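Local atomic coordinates of protein GLB-12 (Caenorhabditis elegans, PDB entry 4BJA), a protein that binds heme b and is a globin linked to redox signalling, and probably also binds oxygen. Residues S126-G131 with D205-E210; F132-Q137 with L209-Q214; E42-L47 with D190-F195. The protein carries 1 engineered substitution. All coordinates share one frame; numbering follows the deposited sequence. Where two conformers were deposited one is given.

Contact 1 of 3, residues S126-G131 with D205-E210. With HEM (protoporphyrin IX containing Fe), chain B; ACT (acetate ion), chain E.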
loop_
_atom_site.group_PDB
_atom_site.type_symbol
_atom_site.label_atom_id
_atom_site.label_comp_id
_atom_site.label_asym_id
_atom_site.label_seq_id
_atom_site.Cartn_x
_atom_site.Cartn_y
_atom_site.Cartn_z
ATOM N N SER A 126 13.701 4.463 9.974
ATOM C CA SER A 126 15.054 4.642 10.445
ATOM C C SER A 126 15.798 5.665 9.608
ATOM O O SER A 126 16.762 6.296 10.070
ATOM C CB SER A 126 15.801 3.321 10.403
ATOM O OG SER A 126 17.193 3.564 10.465
ATOM N N HIS A 127 15.358 5.826 8.377
ATOM C CA HIS A 127 16.033 6.800 7.485
ATOM C C HIS A 127 15.785 8.238 7.852
ATOM O O HIS A 127 16.460 9.130 7.319
ATOM C CB HIS A 127 15.691 6.489 5.996
ATOM C CG HIS A 127 16.531 5.380 5.419
ATOM N ND1 HIS A 127 16.316 4.052 5.707
ATOM C CD2 HIS A 127 17.607 5.411 4.591
ATOM C CE1 HIS A 127 17.215 3.308 5.078
ATOM N NE2 HIS A 127 18.023 4.119 4.412
ATOM N N VAL A 128 14.819 8.496 8.741
ATOM C CA VAL A 128 14.536 9.856 9.158
ATOM C C VAL A 128 15.761 10.432 9.902
ATOM O O VAL A 128 15.938 11.646 9.966
ATOM C CB VAL A 128 13.268 9.920 10.007
ATOM C CG1 VAL A 128 13.058 11.309 10.591
ATOM C CG2 VAL A 128 12.031 9.498 9.154
ATOM N N ARG A 129 16.613 9.545 10.414
ATOM C CA ARG A 129 17.854 9.941 11.111
ATOM C C ARG A 129 18.925 10.506 10.158
ATOM O O ARG A 129 19.905 11.130 10.615
ATOM C CB ARG A 129 18.477 8.746 11.852
ATOM C CG ARG A 129 17.570 8.053 12.887
ATOM C CD ARG A 129 18.367 7.147 13.850
ATOM N NE ARG A 129 18.448 7.710 15.208
ATOM C CZ ARG A 129 17.512 7.553 16.153
ATOM N NH1 ARG A 129 16.406 6.850 15.901
ATOM N NH2 ARG A 129 17.673 8.107 17.349
ATOM N N GLN A 130 18.771 10.234 8.862
ATOM C CA GLN A 130 19.683 10.732 7.834
ATOM C C GLN A 130 19.306 12.149 7.511
ATOM O O GLN A 130 18.253 12.408 6.951
ATOM C CB GLN A 130 19.646 9.863 6.565
ATOM C CG GLN A 130 19.985 8.380 6.770
ATOM C CD GLN A 130 21.242 8.133 7.612
ATOM O OE1 GLN A 130 22.159 8.949 7.633
ATOM N NE2 GLN A 130 21.291 6.980 8.283
ATOM N N GLY A 131 20.166 13.092 7.885
ATOM C CA GLY A 131 19.802 14.504 7.774
ATOM C C GLY A 131 19.509 14.912 6.341
ATOM O O GLY A 131 18.611 15.719 6.109
ATOM N N ASP A 205 6.012 5.868 2.903
ATOM C CA ASP A 205 4.943 6.201 3.837
ATOM C C ASP A 205 5.413 6.167 5.274
ATOM O O ASP A 205 5.079 7.066 6.051
ATOM C CB ASP A 205 3.723 5.305 3.609
ATOM C CG ASP A 205 2.874 5.754 2.414
ATOM O OD1 ASP A 205 3.153 6.808 1.788
ATOM O OD2 ASP A 205 1.878 5.057 2.108
ATOM N N SER A 206 6.232 5.164 5.604
ATOM C CA SER A 206 6.722 5.061 6.958
ATOM C C SER A 206 7.691 6.216 7.292
ATOM O O SER A 206 7.648 6.829 8.393
ATOM C CB SER A 206 7.330 3.689 7.200
ATOM O OG SER A 206 8.430 3.421 6.327
ATOM N N PHE A 207 8.560 6.524 6.345
ATOM C CA PHE A 207 9.429 7.689 6.501
ATOM C C PHE A 207 8.611 8.991 6.735
ATOM O O PHE A 207 8.909 9.809 7.632
ATOM C CB PHE A 207 10.316 7.824 5.238
ATOM C CG PHE A 207 11.266 9.000 5.299
ATOM C CD1 PHE A 207 10.814 10.285 5.010
ATOM C CD2 PHE A 207 12.584 8.811 5.687
ATOM C CE1 PHE A 207 11.676 11.395 5.116
ATOM C CE2 PHE A 207 13.472 9.925 5.752
ATOM C CZ PHE A 207 13.000 11.190 5.499
ATOM N N GLU A 208 7.597 9.207 5.902
ATOM C CA GLU A 208 6.892 10.464 5.914
ATOM C C GLU A 208 6.202 10.648 7.273
ATOM O O GLU A 208 6.223 11.744 7.862
ATOM C CB GLU A 208 5.911 10.487 4.768
ATOM C CG GLU A 208 5.430 11.844 4.403
ATOM C CD GLU A 208 6.494 12.712 3.710
ATOM O OE1 GLU A 208 7.356 12.192 2.968
ATOM O OE2 GLU A 208 6.424 13.935 3.890
ATOM N N LEU A 209 5.620 9.568 7.764
ATOM C CA LEU A 209 4.908 9.607 9.046
ATOM C C LEU A 209 5.874 9.864 10.198
ATOM O O LEU A 209 5.577 10.652 11.109
ATOM C CB LEU A 209 4.168 8.283 9.260
ATOM C CG LEU A 209 3.331 8.206 10.560
ATOM C CD1 LEU A 209 2.302 9.322 10.640
ATOM C CD2 LEU A 209 2.623 6.841 10.662
ATOM N N GLU A 210 7.007 9.168 10.179
ATOM C CA GLU A 210 7.974 9.305 11.245
ATOM C C GLU A 210 8.549 10.718 11.274
ATOM O O GLU A 210 8.725 11.311 12.363
ATOM C CB GLU A 210 9.079 8.268 11.094
ATOM C CG GLU A 210 10.199 8.375 12.159
ATOM C CD GLU A 210 9.727 8.015 13.571
ATOM O OE1 GLU A 210 8.680 7.352 13.738
ATOM O OE2 GLU A 210 10.433 8.382 14.532
HETATM C CHA HEM B . 21.053 2.792 6.324
HETATM C CHB HEM B . 18.359 0.251 3.203
HETATM C CHC HEM B . 17.736 4.194 0.524
HETATM C CHD HEM B . 21.038 6.485 3.178
HETATM C C1A HEM B . 20.337 1.804 5.740
HETATM C C2A HEM B . 20.104 0.487 6.306
HETATM C C3A HEM B . 19.358 -0.191 5.416
HETATM C C4A HEM B . 19.111 0.665 4.277
HETATM C CMA HEM B . 18.832 -1.649 5.503
HETATM C CAA HEM B . 20.628 0.017 7.703
HETATM C CBA HEM B . 19.465 -0.318 8.649
HETATM C CGA HEM B . 18.695 0.911 8.848
HETATM O O1A HEM B . 19.320 1.969 9.141
HETATM O O2A HEM B . 17.454 0.814 8.658
HETATM C C1B HEM B . 17.928 1.141 2.264
HETATM C C2B HEM B . 16.922 0.851 1.248
HETATM C C3B HEM B . 16.751 1.925 0.531
HETATM C C4B HEM B . 17.640 2.940 1.035
HETATM C CMB HEM B . 16.188 -0.490 1.092
HETATM C CAB HEM B . 15.731 2.043 -0.634
HETATM C CBB HEM B . 15.904 2.966 -1.548
HETATM C C1C HEM B . 18.556 5.153 1.014
HETATM C C2C HEM B . 18.706 6.478 0.465
HETATM C C3C HEM B . 19.603 7.117 1.195
HETATM C C4C HEM B . 20.092 6.214 2.214
HETATM C CMC HEM B . 17.902 7.027 -0.738
HETATM C CAC HEM B . 20.059 8.573 0.942
HETATM C CBC HEM B . 20.530 9.245 1.977
HETATM C C1D HEM B . 21.394 5.680 4.201
HETATM C C2D HEM B . 22.486 5.926 5.094
HETATM C C3D HEM B . 22.480 4.789 6.065
HETATM C C4D HEM B . 21.379 3.954 5.675
HETATM C CMD HEM B . 23.486 7.105 5.095
HETATM C CAD HEM B . 23.471 4.547 7.219
HETATM C CBD HEM B . 24.460 3.478 6.725
HETATM C CGD HEM B . 25.405 3.929 5.614
HETATM O O1D HEM B . 25.666 5.137 5.433
HETATM O O2D HEM B . 25.919 3.045 4.916
HETATM N NA HEM B . 19.726 1.886 4.482
HETATM N NB HEM B . 18.367 2.453 2.116
HETATM N NC HEM B . 19.424 5.038 2.079
HETATM N ND HEM B . 20.760 4.487 4.568
HETATM FE FE HEM B . 19.594 3.450 3.324
HETATM C C ACT E . 23.289 4.936 10.882
HETATM O O ACT E . 22.070 4.917 10.689
HETATM O OXT ACT E . 23.822 3.802 10.885
HETATM C CH3 ACT E . 23.955 6.236 11.099
#
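Val128 lays its CG2 methyl over one face of the Phe207 ring. Val128 CG2 is 3.8 Å from the centroid of the Phe207 ring and 21° off the ring normal, a CH-pi contact shifted toward the CD2 rim. CG2 sits anti to the carbonyl carbon of Val128, and CG of Phe207 lies anti to its own backbone N (chi1 -180°); together these torsions bring methyl and ring face to each other. The same methyl also rests on the aliphatic part of Glu210, with Val128 CG2 3.7 Å from Glu210 CG. The carboxylate of Glu210 is held elsewhere, by Gln214. At its edge the Phe207 ring meets the backbone of His127: CE2 is 3.5 Å from His127 O, which lies in the ring plane. Phe145 meets the Phe207 ring as well, with the planes steeply inclined.

One residue back from Val128, the chain reaches the heme. His127 NE2 binds the iron at 2.0 Å, and His92 is the other axial ligand. This is the proximal histidine of a globin fold, with both axial positions taken by histidines. His127 ND1 donates to Thr123 O, a second-shell bond that fixes the rotation of the ring. His127 CB packs 3.9 Å from Phe207 CD2, which ties the ligand to helix 185-214. Ser126 OG lies 3.0 Å from heme propionate oxygen O1A, a hydrogen bond not settled because O2A is also near. Gln130 runs its amide along the heme rim, NE2 3.3 Å from C3D.

Across the two segments the contact is apolar, while the polar bonds run to the heme and to Thr123 O of helix 113-126. The ND1 bond to a carbonyl would probably make the imidazole a stronger donor to the iron.

Contact 2 of 3, residues F132-Q137 with L209-Q214. With HEM (protoporphyrin IX containing Fe), chain B.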
loop_
_atom_site.group_PDB
_atom_site.type_symbol
_atom_site.label_atom_id
_atom_site.label_comp_id
_atom_site.label_asym_id
_atom_site.label_seq_id
_atom_site.Cartn_x
_atom_site.Cartn_y
_atom_site.Cartn_z
ATOM N N PHE A 132 20.244 14.337 5.383
ATOM C CA PHE A 132 20.045 14.651 3.980
ATOM C C PHE A 132 18.610 14.296 3.621
ATOM O O PHE A 132 17.923 15.052 2.960
ATOM C CB PHE A 132 21.002 13.876 3.073
ATOM C CG PHE A 132 20.699 14.037 1.618
ATOM C CD1 PHE A 132 21.240 15.101 0.885
ATOM C CD2 PHE A 132 19.878 13.122 0.949
ATOM C CE1 PHE A 132 20.943 15.241 -0.496
ATOM C CE2 PHE A 132 19.585 13.257 -0.396
ATOM C CZ PHE A 132 20.117 14.346 -1.137
ATOM N N LEU A 133 18.154 13.133 4.066
ATOM C CA LEU A 133 16.795 12.739 3.714
ATOM C C LEU A 133 15.753 13.523 4.504
ATOM O O LEU A 133 14.727 13.896 3.958
ATOM C CB LEU A 133 16.600 11.231 3.921
ATOM C CG LEU A 133 17.344 10.329 2.934
ATOM C CD1 LEU A 133 17.200 8.881 3.383
ATOM C CD2 LEU A 133 16.767 10.488 1.508
ATOM N N GLU A 134 15.993 13.741 5.800
ATOM C CA GLU A 134 15.066 14.539 6.609
ATOM C C GLU A 134 14.798 15.900 5.960
ATOM O O GLU A 134 13.655 16.352 5.856
ATOM C CB GLU A 134 15.621 14.695 8.027
ATOM C CG GLU A 134 14.551 14.725 9.085
ATOM C CD GLU A 134 14.320 16.092 9.657
ATOM O OE1 GLU A 134 14.421 17.104 8.917
ATOM O OE2 GLU A 134 14.034 16.150 10.884
ATOM N N GLN A 135 15.864 16.528 5.481
ATOM C CA GLN A 135 15.764 17.804 4.793
ATOM C C GLN A 135 15.220 17.739 3.368
ATOM O O GLN A 135 14.455 18.613 2.974
ATOM C CB GLN A 135 17.137 18.521 4.792
ATOM C CG GLN A 135 17.367 19.341 6.063
ATOM C CD GLN A 135 18.202 20.612 5.845
ATOM O OE1 GLN A 135 18.640 20.918 4.726
ATOM N NE2 GLN A 135 18.425 21.359 6.932
ATOM N N ASN A 136 15.615 16.727 2.594
ATOM C CA ASN A 136 15.368 16.746 1.148
ATOM C C ASN A 136 14.345 15.776 0.594
ATOM O O ASN A 136 13.870 15.966 -0.510
ATOM C CB ASN A 136 16.673 16.586 0.375
ATOM C CG ASN A 136 17.671 17.690 0.722
ATOM O OD1 ASN A 136 17.368 18.868 0.560
ATOM N ND2 ASN A 136 18.823 17.317 1.234
ATOM N N GLN A 137 14.046 14.711 1.339
ATOM C CA GLN A 137 13.028 13.765 0.891
ATOM C C GLN A 137 11.687 14.465 0.727
ATOM O O GLN A 137 11.212 15.104 1.671
ATOM C CB GLN A 137 12.888 12.639 1.912
ATOM C CG GLN A 137 11.685 11.688 1.629
ATOM C CD GLN A 137 11.910 10.818 0.421
ATOM O OE1 GLN A 137 12.953 10.899 -0.234
ATOM N NE2 GLN A 137 10.924 9.958 0.110
ATOM N N LEU A 209 5.620 9.568 7.764
ATOM C CA LEU A 209 4.908 9.607 9.046
ATOM C C LEU A 209 5.874 9.864 10.198
ATOM O O LEU A 209 5.577 10.652 11.109
ATOM C CB LEU A 209 4.168 8.283 9.260
ATOM C CG LEU A 209 3.331 8.206 10.560
ATOM C CD1 LEU A 209 2.302 9.322 10.640
ATOM C CD2 LEU A 209 2.623 6.841 10.662
ATOM N N GLU A 210 7.007 9.168 10.179
ATOM C CA GLU A 210 7.974 9.305 11.245
ATOM C C GLU A 210 8.549 10.718 11.274
ATOM O O GLU A 210 8.725 11.311 12.363
ATOM C CB GLU A 210 9.079 8.268 11.094
ATOM C CG GLU A 210 10.199 8.375 12.159
ATOM C CD GLU A 210 9.727 8.015 13.571
ATOM O OE1 GLU A 210 8.680 7.352 13.738
ATOM O OE2 GLU A 210 10.433 8.382 14.532
ATOM N N ARG A 211 8.832 11.265 10.094
ATOM C CA ARG A 211 9.293 12.643 10.036
ATOM C C ARG A 211 8.232 13.625 10.570
ATOM O O ARG A 211 8.562 14.545 11.345
ATOM C CB ARG A 211 9.736 13.002 8.616
ATOM C CG ARG A 211 10.109 14.461 8.497
ATOM C CD ARG A 211 10.804 14.720 7.183
ATOM N NE ARG A 211 9.886 14.592 6.057
ATOM C CZ ARG A 211 10.220 14.805 4.790
ATOM N NH1 ARG A 211 11.463 15.188 4.473
ATOM N NH2 ARG A 211 9.313 14.636 3.836
ATOM N N ALA A 212 6.964 13.429 10.187
ATOM C CA ALA A 212 5.888 14.317 10.634
ATOM C C ALA A 212 5.761 14.288 12.158
ATOM O O ALA A 212 5.554 15.331 12.789
ATOM C CB ALA A 212 4.564 13.982 9.977
ATOM N N LYS A 213 5.905 13.106 12.741
ATOM C CA LYS A 213 5.771 12.947 14.198
ATOM C C LYS A 213 6.912 13.605 14.950
ATOM O O LYS A 213 6.696 14.242 15.993
ATOM C CB LYS A 213 5.701 11.477 14.581
ATOM C CG LYS A 213 4.369 10.827 14.280
ATOM C CD LYS A 213 4.421 9.370 14.682
ATOM C CE LYS A 213 3.182 8.604 14.272
ATOM N NZ LYS A 213 3.470 7.151 14.376
ATOM N N GLN A 214 8.128 13.426 14.439
ATOM C CA GLN A 214 9.310 14.058 15.026
ATOM C C GLN A 214 9.254 15.572 14.851
ATOM O O GLN A 214 9.877 16.312 15.614
ATOM C CB GLN A 214 10.575 13.498 14.397
ATOM C CG GLN A 214 10.820 12.043 14.730
ATOM C CD GLN A 214 12.231 11.604 14.384
ATOM O OE1 GLN A 214 13.132 12.438 14.221
ATOM N NE2 GLN A 214 12.435 10.293 14.269
HETATM C CHA HEM B . 21.053 2.792 6.324
HETATM C CHB HEM B . 18.359 0.251 3.203
HETATM C CHC HEM B . 17.736 4.194 0.524
HETATM C CHD HEM B . 21.038 6.485 3.178
HETATM C C1A HEM B . 20.337 1.804 5.740
HETATM C C2A HEM B . 20.104 0.487 6.306
HETATM C C3A HEM B . 19.358 -0.191 5.416
HETATM C C4A HEM B . 19.111 0.665 4.277
HETATM C CMA HEM B . 18.832 -1.649 5.503
HETATM C CAA HEM B . 20.628 0.017 7.703
HETATM C CBA HEM B . 19.465 -0.318 8.649
HETATM C CGA HEM B . 18.695 0.911 8.848
HETATM O O1A HEM B . 19.320 1.969 9.141
HETATM O O2A HEM B . 17.454 0.814 8.658
HETATM C C1B HEM B . 17.928 1.141 2.264
HETATM C C2B HEM B . 16.922 0.851 1.248
HETATM C C3B HEM B . 16.751 1.925 0.531
HETATM C C4B HEM B . 17.640 2.940 1.035
HETATM C CMB HEM B . 16.188 -0.490 1.092
HETATM C CAB HEM B . 15.731 2.043 -0.634
HETATM C CBB HEM B . 15.904 2.966 -1.548
HETATM C C1C HEM B . 18.556 5.153 1.014
HETATM C C2C HEM B . 18.706 6.478 0.465
HETATM C C3C HEM B . 19.603 7.117 1.195
HETATM C C4C HEM B . 20.092 6.214 2.214
HETATM C CMC HEM B . 17.902 7.027 -0.738
HETATM C CAC HEM B . 20.059 8.573 0.942
HETATM C CBC HEM B . 20.530 9.245 1.977
HETATM C C1D HEM B . 21.394 5.680 4.201
HETATM C C2D HEM B . 22.486 5.926 5.094
HETATM C C3D HEM B . 22.480 4.789 6.065
HETATM C C4D HEM B . 21.379 3.954 5.675
HETATM C CMD HEM B . 23.486 7.105 5.095
HETATM C CAD HEM B . 23.471 4.547 7.219
HETATM C CBD HEM B . 24.460 3.478 6.725
HETATM C CGD HEM B . 25.405 3.929 5.614
HETATM O O1D HEM B . 25.666 5.137 5.433
HETATM O O2D HEM B . 25.919 3.045 4.916
HETATM N NA HEM B . 19.726 1.886 4.482
HETATM N NB HEM B . 18.367 2.453 2.116
HETATM N NC HEM B . 19.424 5.038 2.079
HETATM N ND HEM B . 20.760 4.487 4.568
HETATM FE FE HEM B . 19.594 3.450 3.324
#
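Arg211 points the end of its guanidinium at the C-terminal end of helix 131-136 and grips two backbone carbonyls, there and just beyond it. Arg211 NH1 donates to Glu134 O at 2.8 Å and to Gln137 O at 2.8 Å. Arg211 NH2 adds a second bond to Gln137 O, at 2.9 Å, so this one oxygen is held end-on by both terminal nitrogens. Both acceptors lie close to the guanidinium plane. The carbonyls are turned differently. NH1 meets Gln137 O in the carbonyl plane, on a lone pair, whereas it stands above the carbonyl plane of Glu134, 43° out of it. NH2 also approaches Gln137 O from above the plane.

The arginine reaches this far because its chain is extended through chi1 and chi2 and bends only at chi3, 69°. Arg211 CD passes 3.5 Å from Glu134 O on the way. NH2 also forms a salt bridge with Glu208, which would help to fix the rotation of the guanidinium, so that its edge faces the carbonyls.

Helix 131-136 is the short helix that follows the proximal histidine in this globin fold, and Arg211 binds its C-terminal end to helix 185-214. The positive charge lies where carbonyls at a helix end gather partial negative charge, which is probably favourable. Leu133 turns instead to the heme: its CG is 3.5 Å from vinyl carbon CBC, and Leu133 CD1 lies over pyrrole carbon C3C.

Gln137 sends its side chain away from Arg211, where OE1 accepts from Tyr144 N and NE2 donates to Asn143. On helix 185-214 itself, Gln214 NE2 donates almost straight (173°) to the anti lone pair of Glu210 OE2, at 2.8 Å.

Contact 3 of 3, residues E42-L47 with D190-F195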
loop_
_atom_site.group_PDB
_atom_site.type_symbol
_atom_site.label_atom_id
_atom_site.label_comp_id
_atom_site.label_asym_id
_atom_site.label_seq_id
_atom_site.Cartn_x
_atom_site.Cartn_y
_atom_site.Cartn_z
ATOM N N GLU A 42 13.150 -17.402 -5.550
ATOM C CA GLU A 42 13.918 -18.315 -6.437
ATOM C C GLU A 42 14.739 -17.518 -7.450
ATOM O O GLU A 42 15.897 -17.840 -7.673
ATOM C CB GLU A 42 12.999 -19.292 -7.132
ATOM C CG GLU A 42 12.364 -20.308 -6.184
ATOM C CD GLU A 42 11.721 -21.492 -6.906
ATOM O OE1 GLU A 42 11.244 -21.322 -8.047
ATOM O OE2 GLU A 42 11.664 -22.601 -6.320
ATOM N N THR A 43 14.140 -16.472 -8.030
ATOM C CA THR A 43 14.898 -15.632 -8.967
ATOM C C THR A 43 16.075 -14.900 -8.298
ATOM O O THR A 43 17.143 -14.791 -8.894
ATOM C CB THR A 43 14.026 -14.674 -9.765
ATOM O OG1 THR A 43 13.250 -13.898 -8.859
ATOM C CG2 THR A 43 13.091 -15.465 -10.703
ATOM N N TRP A 44 15.896 -14.372 -7.092
ATOM C CA TRP A 44 16.971 -13.749 -6.372
ATOM C C TRP A 44 18.084 -14.757 -6.083
ATOM O O TRP A 44 19.285 -14.441 -6.198
ATOM C CB TRP A 44 16.436 -13.150 -5.083
ATOM C CG TRP A 44 17.500 -12.571 -4.157
ATOM C CD1 TRP A 44 18.047 -13.175 -3.054
ATOM C CD2 TRP A 44 18.090 -11.265 -4.231
ATOM N NE1 TRP A 44 18.955 -12.339 -2.459
ATOM C CE2 TRP A 44 19.013 -11.161 -3.159
ATOM C CE3 TRP A 44 17.946 -10.176 -5.122
ATOM C CZ2 TRP A 44 19.762 -9.987 -2.907
ATOM C CZ3 TRP A 44 18.704 -9.036 -4.887
ATOM C CH2 TRP A 44 19.595 -8.937 -3.784
ATOM N N GLN A 45 17.701 -15.974 -5.665
ATOM C CA GLN A 45 18.694 -17.009 -5.394
ATOM C C GLN A 45 19.489 -17.516 -6.605
ATOM O O GLN A 45 20.607 -18.009 -6.431
ATOM C CB GLN A 45 18.009 -18.186 -4.718
ATOM C CG GLN A 45 17.695 -17.821 -3.300
ATOM C CD GLN A 45 17.329 -19.037 -2.534
ATOM O OE1 GLN A 45 16.346 -19.700 -2.869
ATOM N NE2 GLN A 45 18.112 -19.357 -1.509
ATOM N N ARG A 46 18.905 -17.428 -7.800
ATOM C CA ARG A 46 19.554 -17.849 -9.051
ATOM C C ARG A 46 20.764 -16.960 -9.329
ATOM O O ARG A 46 21.729 -17.387 -9.988
ATOM C CB ARG A 46 18.619 -17.658 -10.233
ATOM C CG ARG A 46 17.495 -18.616 -10.482
ATOM C CD ARG A 46 16.716 -18.032 -11.720
ATOM N NE ARG A 46 15.395 -18.564 -12.109
ATOM C CZ ARG A 46 14.805 -19.673 -11.645
ATOM N NH1 ARG A 46 15.380 -20.433 -10.723
ATOM N NH2 ARG A 46 13.614 -20.029 -12.123
ATOM N N LEU A 47 20.727 -15.726 -8.832
ATOM C CA LEU A 47 21.842 -14.793 -9.041
ATOM C C LEU A 47 23.170 -15.304 -8.481
ATOM O O LEU A 47 23.246 -15.796 -7.351
ATOM C CB LEU A 47 21.525 -13.449 -8.405
ATOM C CG LEU A 47 20.850 -12.283 -9.169
ATOM C CD1 LEU A 47 20.142 -12.597 -10.495
ATOM C CD2 LEU A 47 20.026 -11.445 -8.195
ATOM N N ASP A 190 7.094 -8.497 -14.103
ATOM C CA ASP A 190 5.911 -7.939 -13.476
ATOM C C ASP A 190 5.963 -8.149 -11.946
ATOM O O ASP A 190 5.650 -7.233 -11.189
ATOM C CB ASP A 190 4.624 -8.531 -14.098
ATOM C CG ASP A 190 4.486 -8.254 -15.618
ATOM O OD1 ASP A 190 5.289 -7.525 -16.236
ATOM O OD2 ASP A 190 3.547 -8.822 -16.226
ATOM N N VAL A 191 6.391 -9.330 -11.498
ATOM C CA VAL A 191 6.449 -9.605 -10.071
ATOM C C VAL A 191 7.471 -8.709 -9.370
ATOM O O VAL A 191 7.183 -8.150 -8.293
ATOM C CB VAL A 191 6.722 -11.104 -9.771
ATOM C CG1 VAL A 191 6.964 -11.292 -8.316
ATOM C CG2 VAL A 191 5.523 -11.955 -10.214
ATOM N N TRP A 192 8.658 -8.566 -9.973
ATOM C CA TRP A 192 9.681 -7.747 -9.355
ATOM C C TRP A 192 9.252 -6.292 -9.357
ATOM O O TRP A 192 9.536 -5.547 -8.416
ATOM C CB TRP A 192 11.070 -7.975 -10.045
ATOM C CG TRP A 192 11.778 -9.096 -9.386
ATOM C CD1 TRP A 192 11.741 -10.417 -9.744
ATOM C CD2 TRP A 192 12.573 -9.022 -8.203
ATOM N NE1 TRP A 192 12.486 -11.168 -8.865
ATOM C CE2 TRP A 192 13.019 -10.332 -7.913
ATOM C CE3 TRP A 192 12.985 -7.968 -7.379
ATOM C CZ2 TRP A 192 13.849 -10.612 -6.813
ATOM C CZ3 TRP A 192 13.814 -8.247 -6.299
ATOM C CH2 TRP A 192 14.222 -9.563 -6.014
ATOM N N LYS A 193 8.570 -5.851 -10.411
ATOM C CA LYS A 193 8.043 -4.469 -10.377
ATOM C C LYS A 193 7.019 -4.274 -9.255
ATOM O O LYS A 193 7.069 -3.268 -8.570
ATOM C CB LYS A 193 7.494 -4.013 -11.725
ATOM C CG LYS A 193 8.632 -3.777 -12.737
ATOM C CD LYS A 193 8.073 -3.300 -14.078
ATOM C CE LYS A 193 9.186 -3.074 -15.097
ATOM N NZ LYS A 193 8.617 -2.819 -16.505
ATOM N N LYS A 194 6.084 -5.228 -9.090
ATOM C CA LYS A 194 5.105 -5.079 -7.989
ATOM C C LYS A 194 5.790 -5.053 -6.639
ATOM O O LYS A 194 5.469 -4.217 -5.792
ATOM C CB LYS A 194 4.067 -6.185 -8.022
ATOM C CG LYS A 194 3.130 -6.017 -9.211
ATOM C CD LYS A 194 1.974 -7.060 -9.128
ATOM C CE LYS A 194 2.446 -8.513 -8.966
ATOM N NZ LYS A 194 1.284 -9.495 -8.751
ATOM N N PHE A 195 6.762 -5.957 -6.462
ATOM C CA PHE A 195 7.487 -6.051 -5.243
ATOM C C PHE A 195 8.252 -4.750 -4.957
ATOM O O PHE A 195 8.136 -4.143 -3.872
ATOM C CB PHE A 195 8.450 -7.282 -5.302
ATOM C CG PHE A 195 9.460 -7.326 -4.187
ATOM C CD1 PHE A 195 9.055 -7.318 -2.841
ATOM C CD2 PHE A 195 10.835 -7.358 -4.479
ATOM C CE1 PHE A 195 9.981 -7.337 -1.786
ATOM C CE2 PHE A 195 11.769 -7.361 -3.422
ATOM C CZ PHE A 195 11.345 -7.367 -2.072
#
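Trp192 gives the one hydrogen bond between residues 42-47 and 190-195. Its NE1 donates to Thr43 OG1 at 2.8 Å, with a nearly straight angle of 167°. The oxygen lies in the indole plane, at the pyrrole edge. Thr43 places OG1 between its backbone N and carbonyl carbon (chi1 55°). From there the hydroxyl also bonds to Leu39 O, one turn back in helix 34-46, so it links the indole to the helix backbone.

In the globin fold this joins the first long helix, 34-46, to the last, 185-214. The site is buried and lies away from the heme ligands.

Apolar packing makes up the rest. Trp44 and Trp192 cross at about a right angle. Trp44 CE3 comes 3.9 Å from Trp192 CH2, and Trp44 CB lies 4.0 Å from Trp192 CZ2. The Trp44 NE1 is taken by Glu101 of helix 87-108. Ile157 and Leu160 of helix 144-160 and Leu40 also pack on the Trp192 side chain. An alanine in place of Trp192 would probably leave the Thr43 hydroxyl without its indole donor and open a gap beside Trp44.

Overall arrangement
From the N terminus, the chain first sets down 42-47, on helix 34-46. It then runs through further helices before reaching 126-131 and, directly after it, 132-137. Helix 185-214 closes all three loops. Contact 3 closes the longest, at 190-195, and ties helix 34-46 to the earlier part of that helix. Contacts 1 and 2 close later, at 205-210 and 209-214, so contact 3 crosses both. They run staggered rather than nested, share Leu209 and Glu210, and tie the histidine loop and helix 131-136 to the end of helix 185-214. Both reach the heme and the second subunit. Contact 3 lies on the opposite side of the chain's centre, about 26 Å from contact 1 between centres.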